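PDB 5I1V: CrmK from Actinoalloteichus sp. WH1-2216-6, which is a flavoenzyme oxidase with covalently bound FAD that takes part in recycling a shunt product during caerulomycin biosynthesis. Local coordinates for residues Asp181-Phe194 with Tyr471-Trp485. Residues are numbered along the deposited sequence; the frame is centred on the assembly and turned at random.
Sequences DLWWAHTGGGGGNF and YGDNYPRLQEIKSRW. With FAD (flavin-adenine dinucleotide), chain E.
Asp181 OD2 is gripped by two nitrogens, Arg484 NE at 2.6 Å and Trp485 NE1 at 3.0 Å, which arrive from opposite faces of the carboxylate plane; water 1 adds a third bond. Arg484 binds side-on, its NH2 reaching OD1 while NE takes OD2, both on the syn side but tilted somewhat out of the carboxylate plane, with the carboxylate and guanidinium planes only 16° apart. The indole N-H instead comes from above the carboxylate. Asp181 CG lies between its backbone N and carbonyl carbon (chi1 60°), which turns the carboxylate to the end of helix 475-485. Leu182 CD2 sits over the centre of the Trp485 six-membered ring, 3.8 Å from its centroid, a CH-pi contact, while Val169 of strand 166-172 touches both residues. Replacing Trp485 by an alanine is likely to leave Asp181 OD2 with one side-chain donor fewer and to open a gap beside Leu182. One turn earlier in helix 475-485, Ile481 fits as a knob among Asp181, Leu182, Trp184 and Ala185, its CD1 3.6 Å from Trp184 CE3. Leu478 CD2 reaches Trp184, Ala185 and the Phe194 ring, one face of which lies against Ala185 CB.

After helix 181-185, the chain runs through Gly188-Gly192 and is held by its carbonyls. Tyr471 OH donates to Gly189 O at 2.5 Å, and Lys482 NZ meets Asn193 O at 2.7 Å, in the carbonyl plane; the ammonium also pairs with Asp486. Between these two carbonyls, Gly192 N donates to FAD N3A at 3.0 Å, and Gly191 CA packs 3.4 Å from FAD O4B of the ribose. The geometry is consistent with a tyrosine hydroxyl and a lysine ammonium holding both ends of this glycine-rich loop beside the FAD adenosine, whereas the Asp181-Arg484 salt bridge lies away from the cofactor.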
loop_
_atom_site.group_PDB
_atom_site.type_symbol
_atom_site.label_atom_id
_atom_site.label_comp_id
_atom_site.label_asym_id
_atom_site.label_seq_id
_atom_site.Cartn_x
_atom_site.Cartn_y
_atom_site.Cartn_z
ATOM N N ASP A 181 -35.384 3.613 -7.527
ATOM C CA ASP A 181 -34.789 3.292 -8.816
ATOM C C ASP A 181 -33.324 3.731 -8.929
ATOM O O ASP A 181 -32.481 3.001 -9.442
ATOM C CB ASP A 181 -35.634 3.853 -9.982
ATOM C CG ASP A 181 -35.799 5.383 -9.938
ATOM O OD1 ASP A 181 -35.811 6.005 -8.831
ATOM O OD2 ASP A 181 -35.978 5.976 -11.031
ATOM N N LEU A 182 -33.030 4.946 -8.503
ATOM C CA LEU A 182 -31.657 5.439 -8.454
ATOM C C LEU A 182 -30.762 4.584 -7.558
ATOM O O LEU A 182 -29.601 4.277 -7.917
ATOM C CB LEU A 182 -31.604 6.908 -8.002
ATOM C CG LEU A 182 -30.307 7.653 -8.210
ATOM C CD1 LEU A 182 -29.871 7.531 -9.669
ATOM C CD2 LEU A 182 -30.471 9.111 -7.794
ATOM N N TRP A 183 -31.287 4.179 -6.404
ATOM C CA TRP A 183 -30.548 3.292 -5.504
ATOM C C TRP A 183 -30.280 1.985 -6.222
ATOM O O TRP A 183 -29.150 1.481 -6.225
ATOM C CB TRP A 183 -31.285 3.066 -4.184
ATOM C CG TRP A 183 -30.713 1.919 -3.401
ATOM C CD1 TRP A 183 -29.704 1.961 -2.504
ATOM C CD2 TRP A 183 -31.101 0.559 -3.513
ATOM N NE1 TRP A 183 -29.438 0.718 -2.036
ATOM C CE2 TRP A 183 -30.276 -0.176 -2.656
ATOM C CE3 TRP A 183 -32.069 -0.109 -4.279
ATOM C CZ2 TRP A 183 -30.423 -1.545 -2.466
ATOM C CZ3 TRP A 183 -32.182 -1.460 -4.152
ATOM C CH2 TRP A 183 -31.369 -2.181 -3.243
ATOM N N TRP A 184 -31.294 1.441 -6.897
ATOM C CA TRP A 184 -31.137 0.158 -7.537
ATOM C C TRP A 184 -30.092 0.172 -8.643
ATOM O O TRP A 184 -29.354 -0.784 -8.815
ATOM C CB TRP A 184 -32.482 -0.314 -8.089
ATOM C CG TRP A 184 -32.478 -1.684 -8.712
ATOM C CD1 TRP A 184 -32.701 -2.875 -8.065
ATOM C CD2 TRP A 184 -32.299 -2.022 -10.092
ATOM N NE1 TRP A 184 -32.672 -3.908 -8.949
ATOM C CE2 TRP A 184 -32.429 -3.427 -10.200
ATOM C CE3 TRP A 184 -32.036 -1.283 -11.239
ATOM C CZ2 TRP A 184 -32.327 -4.102 -11.415
ATOM C CZ3 TRP A 184 -31.945 -1.951 -12.442
ATOM C CH2 TRP A 184 -32.086 -3.361 -12.519
ATOM N N ALA A 185 -30.067 1.266 -9.398
ATOM C CA ALA A 185 -29.070 1.457 -10.443
ATOM C C ALA A 185 -27.631 1.413 -9.929
ATOM O O ALA A 185 -26.739 0.983 -10.613
ATOM C CB ALA A 185 -29.308 2.746 -11.161
ATOM N N HIS A 186 -27.441 1.842 -8.703
ATOM C CA HIS A 186 -26.132 1.769 -8.050
ATOM C C HIS A 186 -25.801 0.445 -7.394
ATOM O O HIS A 186 -24.820 0.355 -6.651
ATOM C CB HIS A 186 -26.020 2.908 -7.063
ATOM C CG HIS A 186 -25.879 4.235 -7.730
ATOM N ND1 HIS A 186 -26.954 4.962 -8.196
ATOM C CD2 HIS A 186 -24.777 4.947 -8.052
ATOM C CE1 HIS A 186 -26.514 6.064 -8.777
ATOM N NE2 HIS A 186 -25.197 6.065 -8.717
ATOM N N THR A 187 -26.577 -0.599 -7.657
ATOM C CA THR A 187 -26.287 -1.897 -7.104
ATOM C C THR A 187 -25.848 -2.810 -8.239
ATOM O O THR A 187 -26.180 -3.987 -8.257
ATOM C CB THR A 187 -27.459 -2.565 -6.375
ATOM O OG1 THR A 187 -28.549 -2.795 -7.293
ATOM C CG2 THR A 187 -27.955 -1.699 -5.205
ATOM N N GLY A 188 -25.093 -2.253 -9.157
ATOM C CA GLY A 188 -24.582 -3.000 -10.282
ATOM C C GLY A 188 -24.525 -2.264 -11.586
ATOM O O GLY A 188 -23.911 -2.778 -12.533
ATOM N N GLY A 189 -25.125 -1.080 -11.676
ATOM C CA GLY A 189 -25.141 -0.350 -12.944
ATOM C C GLY A 189 -23.781 0.176 -13.403
ATOM O O GLY A 189 -23.521 0.374 -14.603
ATOM N N GLY A 190 -22.899 0.428 -12.432
ATOM C CA GLY A 190 -21.523 0.761 -12.753
ATOM C C GLY A 190 -21.297 2.256 -12.736
ATOM O O GLY A 190 -22.233 3.019 -12.765
ATOM N N GLY A 191 -20.026 2.642 -12.628
ATOM C CA GLY A 191 -19.615 4.046 -12.505
ATOM C C GLY A 191 -19.779 4.859 -13.768
ATOM O O GLY A 191 -19.817 4.328 -14.914
ATOM N N GLY A 192 -19.920 6.155 -13.556
ATOM C CA GLY A 192 -19.813 7.171 -14.633
ATOM C C GLY A 192 -21.118 7.302 -15.454
ATOM O O GLY A 192 -21.090 7.705 -16.646
ATOM N N ASN A 193 -22.224 6.874 -14.851
ATOM C CA ASN A 193 -23.482 6.721 -15.581
ATOM C C ASN A 193 -24.610 7.659 -15.181
ATOM O O ASN A 193 -25.296 8.178 -16.042
ATOM C CB ASN A 193 -24.022 5.312 -15.464
ATOM C CG ASN A 193 -23.348 4.335 -16.410
ATOM O OD1 ASN A 193 -23.296 4.527 -17.604
ATOM N ND2 ASN A 193 -22.848 3.278 -15.866
ATOM N N PHE A 194 -24.893 7.744 -13.909
ATOM C CA PHE A 194 -26.119 8.411 -13.441
ATOM C C PHE A 194 -25.913 9.776 -12.805
ATOM O O PHE A 194 -26.844 10.551 -12.765
ATOM C CB PHE A 194 -26.857 7.485 -12.476
ATOM C CG PHE A 194 -27.128 6.102 -13.064
ATOM C CD1 PHE A 194 -28.185 5.902 -13.928
ATOM C CD2 PHE A 194 -26.336 5.036 -12.733
ATOM C CE1 PHE A 194 -28.426 4.668 -14.490
ATOM C CE2 PHE A 194 -26.536 3.786 -13.305
ATOM C CZ PHE A 194 -27.578 3.607 -14.189
ATOM N N TYR A 471 -24.558 -6.872 -18.461
ATOM C CA TYR A 471 -25.733 -6.581 -17.643
ATOM C C TYR A 471 -26.852 -7.672 -17.685
ATOM O O TYR A 471 -27.885 -7.571 -17.022
ATOM C CB TYR A 471 -26.274 -5.211 -18.042
ATOM C CG TYR A 471 -25.391 -4.034 -17.752
ATOM C CD1 TYR A 471 -25.092 -3.687 -16.448
ATOM C CD2 TYR A 471 -24.873 -3.249 -18.755
ATOM C CE1 TYR A 471 -24.298 -2.585 -16.153
ATOM C CE2 TYR A 471 -24.063 -2.176 -18.470
ATOM C CZ TYR A 471 -23.810 -1.825 -17.159
ATOM O OH TYR A 471 -23.027 -0.742 -16.803
ATOM N N GLY A 472 -26.645 -8.736 -18.430
ATOM C CA GLY A 472 -27.677 -9.766 -18.510
ATOM C C GLY A 472 -28.919 -9.185 -19.133
ATOM O O GLY A 472 -28.847 -8.573 -20.190
ATOM N N ASP A 473 -30.033 -9.314 -18.420
ATOM C CA ASP A 473 -31.328 -8.785 -18.798
ATOM C C ASP A 473 -31.670 -7.446 -18.176
ATOM O O ASP A 473 -32.767 -6.968 -18.364
ATOM C CB ASP A 473 -32.422 -9.738 -18.290
ATOM C CG ASP A 473 -32.286 -11.120 -18.856
ATOM O OD1 ASP A 473 -31.943 -11.210 -20.055
ATOM O OD2 ASP A 473 -32.503 -12.106 -18.102
ATOM N N ASN A 474 -30.776 -6.866 -17.386
ATOM C CA ASN A 474 -31.068 -5.629 -16.691
ATOM C C ASN A 474 -30.804 -4.347 -17.505
ATOM O O ASN A 474 -31.107 -3.278 -17.036
ATOM C CB ASN A 474 -30.227 -5.608 -15.389
ATOM C CG ASN A 474 -30.804 -6.561 -14.345
ATOM O OD1 ASN A 474 -31.968 -6.936 -14.456
ATOM N ND2 ASN A 474 -30.012 -6.974 -13.391
ATOM N N TYR A 475 -30.217 -4.450 -18.690
ATOM C CA TYR A 475 -29.882 -3.243 -19.431
ATOM C C TYR A 475 -31.073 -2.309 -19.742
ATOM O O TYR A 475 -30.990 -1.107 -19.523
ATOM C CB TYR A 475 -28.999 -3.568 -20.624
ATOM C CG TYR A 475 -28.430 -2.344 -21.341
ATOM C CD1 TYR A 475 -27.420 -1.541 -20.755
ATOM C CD2 TYR A 475 -28.845 -2.019 -22.614
ATOM C CE1 TYR A 475 -26.919 -0.442 -21.434
ATOM C CE2 TYR A 475 -28.332 -0.945 -23.286
ATOM C CZ TYR A 475 -27.379 -0.138 -22.671
ATOM O OH TYR A 475 -26.882 0.940 -23.361
ATOM N N PRO A 476 -32.203 -2.832 -20.250
ATOM C CA PRO A 476 -33.278 -1.873 -20.503
ATOM C C PRO A 476 -33.846 -1.144 -19.271
ATOM O O PRO A 476 -34.237 -0.014 -19.372
ATOM C CB PRO A 476 -34.360 -2.752 -21.202
ATOM C CG PRO A 476 -33.547 -3.784 -21.901
ATOM C CD PRO A 476 -32.392 -4.083 -20.973
ATOM N N ARG A 477 -33.892 -1.774 -18.120
ATOM C CA ARG A 477 -34.330 -1.081 -16.926
ATOM C C ARG A 477 -33.311 0.017 -16.543
ATOM O O ARG A 477 -33.701 1.140 -16.188
ATOM C CB ARG A 477 -34.510 -2.056 -15.757
ATOM C CG ARG A 477 -34.870 -1.405 -14.431
ATOM C CD ARG A 477 -36.113 -0.560 -14.464
ATOM N NE ARG A 477 -36.488 -0.250 -13.101
ATOM C CZ ARG A 477 -37.041 0.873 -12.674
ATOM N NH1 ARG A 477 -37.339 1.836 -13.483
ATOM N NH2 ARG A 477 -37.302 1.015 -11.393
ATOM N N LEU A 478 -32.035 -0.305 -16.652
ATOM C CA LEU A 478 -30.992 0.703 -16.418
ATOM C C LEU A 478 -31.101 1.878 -17.421
ATOM O O LEU A 478 -30.922 3.027 -17.047
ATOM C CB LEU A 478 -29.601 0.099 -16.490
ATOM C CG LEU A 478 -29.261 -0.849 -15.352
ATOM C CD1 LEU A 478 -28.016 -1.632 -15.740
ATOM C CD2 LEU A 478 -29.029 -0.078 -14.049
ATOM N N GLN A 479 -31.411 1.587 -18.679
ATOM C CA GLN A 479 -31.619 2.664 -19.686
ATOM C C GLN A 479 -32.800 3.543 -19.273
ATOM O O GLN A 479 -32.771 4.739 -19.417
ATOM C CB GLN A 479 -31.857 2.075 -21.040
ATOM C CG GLN A 479 -30.673 1.403 -21.703
ATOM C CD GLN A 479 -31.021 1.034 -23.116
ATOM O OE1 GLN A 479 -31.722 0.069 -23.335
ATOM N NE2 GLN A 479 -30.545 1.809 -24.072
ATOM N N GLU A 480 -33.850 2.946 -18.733
ATOM C CA GLU A 480 -34.989 3.722 -18.245
ATOM C C GLU A 480 -34.617 4.609 -17.051
ATOM O O GLU A 480 -35.061 5.740 -16.896
ATOM C CB GLU A 480 -36.140 2.755 -17.874
ATOM C CG GLU A 480 -37.223 3.342 -16.998
ATOM C CD GLU A 480 -38.232 2.283 -16.519
ATOM O OE1 GLU A 480 -37.886 1.082 -16.440
ATOM O OE2 GLU A 480 -39.377 2.649 -16.196
ATOM N N ILE A 481 -33.822 4.081 -16.144
ATOM C CA ILE A 481 -33.431 4.877 -15.000
ATOM C C ILE A 481 -32.485 6.013 -15.495
ATOM O O ILE A 481 -32.572 7.148 -15.054
ATOM C CB ILE A 481 -32.792 3.973 -13.928
ATOM C CG1 ILE A 481 -33.836 2.992 -13.442
ATOM C CG2 ILE A 481 -32.224 4.789 -12.778
ATOM C CD1 ILE A 481 -33.309 1.843 -12.591
ATOM N N LYS A 482 -31.589 5.680 -16.398
ATOM C CA LYS A 482 -30.679 6.638 -16.997
ATOM C C LYS A 482 -31.433 7.817 -17.582
ATOM O O LYS A 482 -31.114 8.987 -17.365
ATOM C CB LYS A 482 -29.841 5.932 -18.069
ATOM C CG LYS A 482 -29.070 6.860 -19.020
ATOM C CD LYS A 482 -27.840 7.442 -18.323
ATOM C CE LYS A 482 -27.136 8.455 -19.210
ATOM N NZ LYS A 482 -25.850 8.854 -18.597
ATOM N N SER A 483 -32.484 7.482 -18.302
ATOM C CA SER A 483 -33.261 8.454 -18.987
ATOM C C SER A 483 -34.040 9.328 -17.996
ATOM O O SER A 483 -34.277 10.495 -18.260
ATOM C CB SER A 483 -34.135 7.750 -20.021
ATOM O OG SER A 483 -35.223 8.545 -20.323
ATOM N N ARG A 484 -34.385 8.795 -16.832
ATOM C CA ARG A 484 -35.081 9.587 -15.849
ATOM C C ARG A 484 -34.132 10.508 -15.092
ATOM O O ARG A 484 -34.489 11.630 -14.716
ATOM C CB ARG A 484 -35.781 8.639 -14.875
ATOM C CG ARG A 484 -36.392 9.257 -13.635
ATOM C CD ARG A 484 -37.501 8.343 -13.079
ATOM N NE ARG A 484 -37.386 8.035 -11.648
ATOM C CZ ARG A 484 -37.732 8.840 -10.637
ATOM N NH1 ARG A 484 -38.203 10.055 -10.875
ATOM N NH2 ARG A 484 -37.593 8.426 -9.372
ATOM N N TRP A 485 -32.929 10.022 -14.810
ATOM C CA TRP A 485 -32.066 10.720 -13.834
ATOM C C TRP A 485 -30.910 11.530 -14.451
ATOM O O TRP A 485 -30.405 12.459 -13.820
ATOM C CB TRP A 485 -31.546 9.711 -12.820
ATOM C CG TRP A 485 -32.523 9.363 -11.776
ATOM C CD1 TRP A 485 -33.211 8.207 -11.662
ATOM C CD2 TRP A 485 -32.930 10.185 -10.682
ATOM N NE1 TRP A 485 -34.036 8.257 -10.589
ATOM C CE2 TRP A 485 -33.855 9.439 -9.937
ATOM C CE3 TRP A 485 -32.552 11.435 -10.220
ATOM C CZ2 TRP A 485 -34.452 9.918 -8.795
ATOM C CZ3 TRP A 485 -33.178 11.933 -9.082
ATOM C CH2 TRP A 485 -34.102 11.164 -8.378
HETATM P PA FAD E . -11.982 5.132 -11.340
HETATM O O1A FAD E . -11.007 4.884 -12.464
HETATM O O2A FAD E . -11.763 6.391 -10.553
HETATM O O5B FAD E . -13.455 5.080 -11.881
HETATM C C5B FAD E . -14.019 3.917 -12.478
HETATM C C4B FAD E . -15.274 4.320 -13.267
HETATM O O4B FAD E . -16.256 4.732 -12.295
HETATM C C3B FAD E . -15.167 5.493 -14.217
HETATM O O3B FAD E . -16.167 5.353 -15.210
HETATM C C2B FAD E . -15.510 6.676 -13.355
HETATM O O2B FAD E . -15.811 7.912 -14.009
HETATM C C1B FAD E . -16.603 6.088 -12.454
HETATM N N9A FAD E . -16.594 6.698 -11.101
HETATM C C8A FAD E . -15.559 6.832 -10.216
HETATM N N7A FAD E . -15.965 7.563 -9.127
HETATM C C5A FAD E . -17.229 7.859 -9.347
HETATM C C6A FAD E . -18.208 8.575 -8.568
HETATM N N6A FAD E . -17.824 9.027 -7.390
HETATM N N1A FAD E . -19.428 8.713 -9.099
HETATM C C2A FAD E . -19.751 8.247 -10.324
HETATM N N3A FAD E . -18.904 7.513 -11.091
HETATM C C4A FAD E . -17.635 7.373 -10.631
HETATM N N1 FAD E . -13.170 -5.176 -8.425
HETATM C C2 FAD E . -13.739 -6.118 -7.637
HETATM O O2 FAD E . -14.969 -6.244 -7.612
HETATM N N3 FAD E . -13.022 -6.950 -6.852
HETATM C C4 FAD E . -11.696 -6.962 -6.798
HETATM O O4 FAD E . -11.085 -7.728 -6.024
HETATM C C4X FAD E . -10.985 -5.977 -7.600
HETATM N N5 FAD E . -9.626 -5.925 -7.595
HETATM C C5X FAD E . -9.016 -4.936 -8.267
HETATM C C6 FAD E . -7.637 -4.764 -8.145
HETATM C C7 FAD E . -6.932 -3.770 -8.822
HETATM C C7M FAD E . -5.416 -3.641 -8.630
HETATM C C8 FAD E . -7.722 -2.874 -9.694
HETATM C C8M FAD E . -7.058 -1.783 -10.489
HETATM C C9 FAD E . -9.105 -3.025 -9.842
HETATM C C9A FAD E . -9.786 -4.027 -9.152
HETATM N N10 FAD E . -11.171 -4.192 -9.262
HETATM C C10 FAD E . -11.807 -5.127 -8.466
HETATM C "C1'" FAD E . -11.950 -3.502 -10.290
HETATM C "C2'" FAD E . -12.542 -2.242 -9.748
HETATM O "O2'" FAD E . -13.703 -2.570 -9.010
HETATM C "C3'" FAD E . -12.846 -1.245 -10.816
HETATM O "O3'" FAD E . -11.617 -0.943 -11.531
HETATM C "C4'" FAD E . -13.499 0.026 -10.233
HETATM O "O4'" FAD E . -14.314 0.596 -11.256
HETATM C "C5'" FAD E . -12.443 1.005 -9.761
HETATM O "O5'" FAD E . -13.102 2.114 -9.151
HETATM P P FAD E . -12.209 3.406 -8.931
HETATM O O1P FAD E . -10.931 3.047 -8.269
HETATM O O2P FAD E . -13.043 4.490 -8.324
HETATM O O3P FAD E . -11.866 3.812 -10.463
HETATM O O HOH W 1 -37.060 4.782 -13.275
HETATM O O HOH W 2 -21.418 1.335 -17.501
HETATM O O HOH W 3 -24.984 6.336 -18.704
HETATM O O HOH W 4 -27.583 13.113 -13.565
#